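Local coordinates for protein (S)-ureidoglycine aminohydrolase (PDB 1RC6) that hydrolyses (S)-ureidoglycine to (S)-ureidoglycolate and ammonia in the anaerobic breakdown of allantoin, using manganese as its cofactor, at residues Asn121-Ala124 and Glu125-Ile129; Tyr108-Cys111 and Pro112-Ser115. One frame throughout, in Å; residues are numbered along the deposited sequence.

Contact 1. Residues Asn121-Ala124 and Glu125-Ile129; sequences NAQA and EDSQI
Asn121 reaches across the turn with both ends of its amide. Its OD1 accepts a hydrogen bond from Ser127 OG at 2.6 Å, while its ND2 donates to the backbone O of Glu125 at 3.0 Å, fairly straight at 156°. Asn121 OD1 also accepts from the backbone N of Gln123 at 3.1 Å, which closes an Asx turn. The two donors reach OD1 from opposite faces of the amide plane, both well out of it. The side chain gets there because CG lies anti to the backbone N (chi1 -164°). Beyond these bonds, the Gln123 amide and the Glu125 carboxylate stack with their planes 18° apart, and Gln123 CG lies 3.2 Å from Glu125 O. Further out, Asn121 ND2 spends its second N-H on His67 O, while Ser127 OG also hydrogen-bonds with Asn91 O, so that two acceptors share its one proton. With an alanine at Asn121, the Gln123 N-H and Glu125 O would probably each lose a partner and Ser127 OG one of its two, leaving the loop freer to shift. One buried amide thus satisfies backbone and hydroxyl groups, fixing the link between strands 118-121 and 127-135 while the acidic side chains stay at the surface.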
loop_
_atom_site.group_PDB
_atom_site.type_symbol
_atom_site.label_atom_id
_atom_site.label_comp_id
_atom_site.label_asym_id
_atom_site.label_seq_id
_atom_site.Cartn_x
_atom_site.Cartn_y
_atom_site.Cartn_z
ATOM N N ASN A 121 6.568 -13.937 9.828
ATOM C CA ASN A 121 7.685 -13.168 10.303
ATOM C C ASN A 121 8.875 -14.114 10.293
ATOM O O ASN A 121 8.767 -15.263 10.727
ATOM C CB ASN A 121 7.422 -12.698 11.713
ATOM C CG ASN A 121 8.348 -11.612 12.113
ATOM O OD1 ASN A 121 9.351 -11.362 11.447
ATOM N ND2 ASN A 121 8.036 -10.953 13.211
ATOM N N ALA A 122 10.007 -13.631 9.801
ATOM C CA ALA A 122 11.202 -14.458 9.719
ATOM C C ALA A 122 12.237 -14.068 10.759
ATOM O O ALA A 122 13.329 -14.637 10.798
ATOM C CB ALA A 122 11.800 -14.369 8.332
ATOM N N GLN A 123 11.899 -13.104 11.609
ATOM C CA GLN A 123 12.834 -12.681 12.638
ATOM C C GLN A 123 12.205 -12.666 14.020
ATOM O O GLN A 123 11.027 -12.944 14.173
ATOM C CB GLN A 123 13.409 -11.312 12.289
ATOM C CG GLN A 123 12.439 -10.159 12.362
ATOM C CD GLN A 123 13.081 -8.858 11.901
ATOM O OE1 GLN A 123 12.662 -7.766 12.292
ATOM N NE2 GLN A 123 14.107 -8.973 11.056
ATOM N N ALA A 124 13.002 -12.354 15.031
ATOM C CA ALA A 124 12.513 -12.324 16.403
ATOM C C ALA A 124 11.668 -11.096 16.684
ATOM O O ALA A 124 10.592 -11.194 17.263
ATOM C CB ALA A 124 13.680 -12.380 17.365
ATOM N N GLU A 125 12.166 -9.936 16.277
ATOM C CA GLU A 125 11.464 -8.681 16.484
ATOM C C GLU A 125 10.312 -8.593 15.501
ATOM O O GLU A 125 10.240 -9.357 14.546
ATOM C CB GLU A 125 12.404 -7.497 16.267
ATOM C CG GLU A 125 13.844 -7.737 16.679
ATOM C CD GLU A 125 14.636 -8.497 15.624
ATOM O OE1 GLU A 125 14.309 -9.669 15.344
ATOM O OE2 GLU A 125 15.591 -7.917 15.065
ATOM N N ASP A 126 9.415 -7.646 15.734
ATOM C CA ASP A 126 8.266 -7.465 14.868
ATOM C C ASP A 126 8.641 -7.024 13.461
ATOM O O ASP A 126 9.523 -6.190 13.267
ATOM C CB ASP A 126 7.289 -6.446 15.473
ATOM C CG ASP A 126 6.543 -6.991 16.679
ATOM O OD1 ASP A 126 6.422 -8.229 16.799
ATOM O OD2 ASP A 126 6.060 -6.185 17.500
ATOM N N SER A 127 7.967 -7.606 12.480
ATOM C CA SER A 127 8.182 -7.255 11.094
ATOM C C SER A 127 6.872 -6.626 10.649
ATOM O O SER A 127 5.799 -7.168 10.900
ATOM C CB SER A 127 8.492 -8.499 10.267
ATOM O OG SER A 127 9.783 -8.996 10.576
ATOM N N GLN A 128 6.951 -5.469 10.002
ATOM C CA GLN A 128 5.746 -4.780 9.567
ATOM C C GLN A 128 5.485 -4.906 8.074
ATOM O O GLN A 128 6.372 -4.700 7.254
ATOM C CB GLN A 128 5.825 -3.315 9.979
ATOM C CG GLN A 128 4.676 -2.475 9.498
ATOM C CD GLN A 128 4.578 -1.173 10.252
ATOM O OE1 GLN A 128 4.051 -1.142 11.361
ATOM N NE2 GLN A 128 5.098 -0.088 9.665
ATOM N N ILE A 129 4.238 -5.216 7.734
ATOM C CA ILE A 129 3.842 -5.416 6.349
ATOM C C ILE A 129 2.667 -4.552 5.849
ATOM O O ILE A 129 1.824 -4.101 6.629
ATOM C CB ILE A 129 3.543 -6.933 6.159
ATOM C CG1 ILE A 129 4.435 -7.465 5.055
ATOM C CG2 ILE A 129 2.082 -7.207 5.939
ATOM C CD1 ILE A 129 5.909 -7.433 5.447
#

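Contact 2. Residues Tyr108-Cys111 and Pro112-Ser115; sequences YLYC and PPGS
Strand 107-111 of the N-terminal cupin domain runs here into a type II beta turn, Pro112 to Ser115. The Tyr110 ring reaches forward along the chain to the first proline: CE1 comes within 3.3 Å of Pro112 N and 3.9 Å of Pro112 CD, and the hydroxyl end continues past Pro112 CA, with OH at 3.5 Å. CG anti to the backbone N (chi1 167°) carries the ring in this direction. Its OH is hydrogen-bonded to Glu82, and Phe177 meets the ring with the planes at about 55°, so the ring is fixed at its hydroxyl and met by a second aromatic ring. Cys111 meets the far end of the turn: its CB packs 3.4 Å from Ser115 O, and SG lies 3.7 Å from the same oxygen. Within the turn, Ser115 N gives a weak hydrogen bond to Pro112 O at 3.3 Å, and Ser115 OG bonds to Glu97. Gly114 has a positive phi, at which a CB would press on the preceding carbonyl oxygen. Proline followed by glycine at the two central positions is the classic pattern of a type II turn, used here to lead out of one cupin strand toward the next, 118-121.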
loop_
_atom_site.group_PDB
_atom_site.type_symbol
_atom_site.label_atom_id
_atom_site.label_comp_id
_atom_site.label_asym_id
_atom_site.label_seq_id
_atom_site.Cartn_x
_atom_site.Cartn_y
_atom_site.Cartn_z
ATOM N N TYR A 108 9.087 -6.985 -1.899
ATOM C CA TYR A 108 7.694 -7.020 -2.287
ATOM C C TYR A 108 7.340 -8.297 -3.022
ATOM O O TYR A 108 8.216 -8.984 -3.569
ATOM C CB TYR A 108 7.354 -5.824 -3.171
ATOM C CG TYR A 108 7.967 -5.848 -4.561
ATOM C CD1 TYR A 108 9.276 -5.420 -4.783
ATOM C CD2 TYR A 108 7.216 -6.256 -5.664
ATOM C CE1 TYR A 108 9.818 -5.391 -6.073
ATOM C CE2 TYR A 108 7.742 -6.230 -6.946
ATOM C CZ TYR A 108 9.044 -5.794 -7.149
ATOM O OH TYR A 108 9.545 -5.746 -8.437
ATOM N N LEU A 109 6.046 -8.609 -3.036
ATOM C CA LEU A 109 5.544 -9.788 -3.715
ATOM C C LEU A 109 4.136 -9.588 -4.271
ATOM O O LEU A 109 3.198 -9.295 -3.525
ATOM C CB LEU A 109 5.525 -10.994 -2.775
ATOM C CG LEU A 109 4.786 -12.203 -3.364
ATOM C CD1 LEU A 109 5.500 -12.691 -4.608
ATOM C CD2 LEU A 109 4.705 -13.308 -2.336
ATOM N N TYR A 110 3.998 -9.759 -5.583
ATOM C CA TYR A 110 2.706 -9.657 -6.247
ATOM C C TYR A 110 2.256 -11.054 -6.663
ATOM O O TYR A 110 3.055 -11.858 -7.130
ATOM C CB TYR A 110 2.784 -8.762 -7.495
ATOM C CG TYR A 110 1.554 -8.895 -8.375
ATOM C CD1 TYR A 110 1.430 -9.947 -9.272
ATOM C CD2 TYR A 110 0.459 -8.039 -8.221
ATOM C CE1 TYR A 110 0.247 -10.161 -9.983
ATOM C CE2 TYR A 110 -0.724 -8.240 -8.927
ATOM C CZ TYR A 110 -0.824 -9.309 -9.804
ATOM O OH TYR A 110 -1.998 -9.548 -10.474
ATOM N N CYS A 111 0.976 -11.340 -6.495
ATOM C CA CYS A 111 0.431 -12.632 -6.888
ATOM C C CYS A 111 -0.766 -12.466 -7.816
ATOM O O CYS A 111 -1.725 -11.765 -7.488
ATOM C CB CYS A 111 -0.023 -13.438 -5.671
ATOM S SG CYS A 111 1.306 -14.077 -4.630
ATOM N N PRO A 112 -0.724 -13.112 -8.995
ATOM C CA PRO A 112 -1.849 -13.002 -9.924
ATOM C C PRO A 112 -3.036 -13.681 -9.271
ATOM O O PRO A 112 -2.894 -14.332 -8.246
ATOM C CB PRO A 112 -1.357 -13.757 -11.154
ATOM C CG PRO A 112 -0.473 -14.818 -10.549
ATOM C CD PRO A 112 0.314 -14.008 -9.538
ATOM N N PRO A 113 -4.224 -13.537 -9.860
ATOM C CA PRO A 113 -5.455 -14.138 -9.339
ATOM C C PRO A 113 -5.310 -15.626 -9.089
ATOM O O PRO A 113 -4.718 -16.336 -9.892
ATOM C CB PRO A 113 -6.466 -13.869 -10.439
ATOM C CG PRO A 113 -5.962 -12.619 -11.051
ATOM C CD PRO A 113 -4.483 -12.834 -11.126
ATOM N N GLY A 114 -5.850 -16.089 -7.969
ATOM C CA GLY A 114 -5.796 -17.503 -7.651
ATOM C C GLY A 114 -4.603 -17.985 -6.852
ATOM O O GLY A 114 -4.752 -18.858 -5.990
ATOM N N SER A 115 -3.420 -17.439 -7.126
ATOM C CA SER A 115 -2.232 -17.863 -6.410
ATOM C C SER A 115 -2.174 -17.370 -4.976
ATOM O O SER A 115 -1.576 -16.338 -4.698
ATOM C CB SER A 115 -0.975 -17.419 -7.149
ATOM O OG SER A 115 -0.878 -18.065 -8.400
#

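Contact 2 comes first along the chain and is buried, whereas contact 1 is only partly so, with several of its residues at the surface; their centres are about 21 Å apart and they do not touch. Both adjoin the same antiparallel sheet, in which strands 107-111 and 127-135 each pair with strand 81-89, and strand 118-121 connects the two: it follows the turn of 112-115 and leads into the loop of 121-124. Their chemistry follows their place. The partly exposed loop is organised by hydrogen bonds centred on one buried amide, whereas the buried junction depends on packing of an aromatic ring and a cysteine against proline and turn backbone, its polar ends turning to glutamates of neighbouring parts of the domain.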